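Local structure of 450aa long hypothetical fmu protein (Pyrococcus horikoshii, 2YXL) at residues E358-I361 and N362-Q366. The protein probably methylates RNA at the C5 position of cytosine, using S-adenosyl-L-methionine as methyl donor, as a member of the RsmB/NOP family. Sequence-based numbering, arbitrary orientation.
Sequences EDKI and NEMSQ
Asn362 and Ile361 are neighbours in the first turn of helix 361-376, and their side chains slant past one another. The amide nitrogen ND2 of Asn362 comes within 4.1 Å of methyl CG2 of Ile361. Ile361 is buried. Beyond this contact its side chain packs on Trp160 and Arg164 of helix 159-169 and on Phe393, while Asn362 touches Glu395. Glu358, just ahead of the turn, places its charge in a salt bridge with Arg164, linking this loop to helix 159-169.

Glu363 meets Lys360 near the base of the lysine side chain. With CG turned away from the backbone N (chi1 -164°) and the rest extended, the carboxylate of Glu363 arrives beside CB of Lys360. CB of Glu363 is 3.6 Å from CB of Lys360, and OE2 of Glu363 is 3.3 Å from the same lysine CB. The ammonium is turned elsewhere: NZ of Lys360 stays 5.7 Å from OE2 of Glu363.

Met364 lies alongside the lysine chain. The two side chains run in the same direction, with NZ of Lys360 4.0 Å from CG of Met364. In the backbone, Met364 N gives a weak hydrogen bond of 3.3 Å to Lys360 O, the carbonyl of the N-cap residue. The Met364 side chain lies about 7 Å from the bound sinefungin, so this turn is near the cofactor pocket.

Ser365 N donates to Ile361 O at 3.0 Å, the next bond of the helical ladder. Ser365 OG bonds to Glu395 O, which ties the helix to the loop before helix 398-407.

Between the two segments the polar links are the two backbone bonds, one of them weak. The side chains meet by van der Waals contact. Lys360 and Glu363 carry opposite charges but do not form an ion pair here. Any attraction between them is probably modest.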
loop_
_atom_site.group_PDB
_atom_site.type_symbol
_atom_site.label_atom_id
_atom_site.label_comp_id
_atom_site.label_asym_id
_atom_site.label_seq_id
_atom_site.Cartn_x
_atom_site.Cartn_y
_atom_site.Cartn_z
ATOM N N GLU A 358 -13.279 -10.451 6.744
ATOM C CA GLU A 358 -12.949 -10.936 8.104
ATOM C C GLU A 358 -12.098 -12.212 8.446
ATOM O O GLU A 358 -11.447 -12.178 9.486
ATOM C CB GLU A 358 -14.189 -10.862 9.009
ATOM C CG GLU A 358 -13.853 -10.589 10.477
ATOM C CD GLU A 358 -14.742 -9.538 11.121
ATOM O OE1 GLU A 358 -14.290 -8.911 12.102
ATOM O OE2 GLU A 358 -15.885 -9.334 10.654
ATOM N N ASP A 359 -12.067 -13.331 7.701
ATOM C CA ASP A 359 -12.825 -13.700 6.498
ATOM C C ASP A 359 -12.753 -12.677 5.372
ATOM O O ASP A 359 -13.799 -12.187 4.941
ATOM C CB ASP A 359 -14.282 -14.042 6.856
ATOM C CG ASP A 359 -15.078 -14.557 5.666
ATOM O OD1 ASP A 359 -16.314 -14.365 5.653
ATOM O OD2 ASP A 359 -14.472 -15.141 4.741
ATOM N N LYS A 360 -11.563 -12.408 4.823
ATOM C CA LYS A 360 -10.426 -13.337 4.765
ATOM C C LYS A 360 -9.167 -13.031 5.609
ATOM O O LYS A 360 -8.042 -13.161 5.111
ATOM C CB LYS A 360 -10.006 -13.485 3.293
ATOM C CG LYS A 360 -9.715 -12.146 2.589
ATOM C CD LYS A 360 -8.427 -12.199 1.775
ATOM C CE LYS A 360 -7.918 -10.796 1.465
ATOM N NZ LYS A 360 -6.553 -10.804 0.867
ATOM N N ILE A 361 -9.337 -12.651 6.874
ATOM C CA ILE A 361 -8.189 -12.555 7.789
ATOM C C ILE A 361 -7.643 -13.956 8.090
ATOM O O ILE A 361 -6.430 -14.177 8.079
ATOM C CB ILE A 361 -8.541 -11.816 9.108
ATOM C CG1 ILE A 361 -8.795 -10.329 8.839
ATOM C CG2 ILE A 361 -7.436 -11.985 10.149
ATOM C CD1 ILE A 361 -9.508 -9.600 9.970
ATOM N N ASN A 362 -8.552 -14.896 8.340
ATOM C CA ASN A 362 -8.183 -16.275 8.663
ATOM C C ASN A 362 -7.642 -17.043 7.459
ATOM O O ASN A 362 -6.792 -17.926 7.605
ATOM C CB ASN A 362 -9.369 -17.015 9.291
ATOM C CG ASN A 362 -9.847 -16.373 10.589
ATOM O OD1 ASN A 362 -11.009 -16.515 10.966
ATOM N ND2 ASN A 362 -8.951 -15.666 11.278
ATOM N N GLU A 363 -8.140 -16.690 6.276
ATOM C CA GLU A 363 -7.672 -17.248 5.009
ATOM C C GLU A 363 -6.206 -16.892 4.760
ATOM O O GLU A 363 -5.423 -17.744 4.344
ATOM C CB GLU A 363 -8.546 -16.734 3.865
ATOM C CG GLU A 363 -8.424 -17.500 2.558
ATOM C CD GLU A 363 -9.398 -17.002 1.505
ATOM O OE1 GLU A 363 -10.267 -17.792 1.081
ATOM O OE2 GLU A 363 -9.304 -15.820 1.107
ATOM N N MET A 364 -5.850 -15.633 5.017
ATOM C CA MET A 364 -4.463 -15.177 4.940
ATOM C C MET A 364 -3.613 -15.808 6.040
ATOM O O MET A 364 -2.456 -16.173 5.810
ATOM C CB MET A 364 -4.386 -13.648 5.031
ATOM C CG MET A 364 -4.638 -12.902 3.720
ATOM S SD MET A 364 -3.280 -13.055 2.532
ATOM C CE MET A 364 -3.917 -14.343 1.450
ATOM N N SER A 365 -4.202 -15.940 7.229
ATOM C CA SER A 365 -3.528 -16.535 8.383
ATOM C C SER A 365 -3.063 -17.973 8.126
ATOM O O SER A 365 -1.960 -18.346 8.529
ATOM C CB SER A 365 -4.427 -16.474 9.621
ATOM O OG SER A 365 -3.724 -16.874 10.786
ATOM N N GLN A 366 -3.900 -18.765 7.452
ATOM C CA GLN A 366 -3.558 -20.150 7.105
ATOM C C GLN A 366 -2.432 -20.215 6.069
ATOM O O GLN A 366 -1.546 -21.068 6.169
ATOM C CB GLN A 366 -4.792 -20.931 6.618
ATOM C CG GLN A 366 -4.579 -22.451 6.510
ATOM C CD GLN A 366 -5.802 -23.208 5.992
ATOM O OE1 GLN A 366 -6.267 -24.159 6.621
ATOM N NE2 GLN A 366 -6.320 -22.792 4.839
#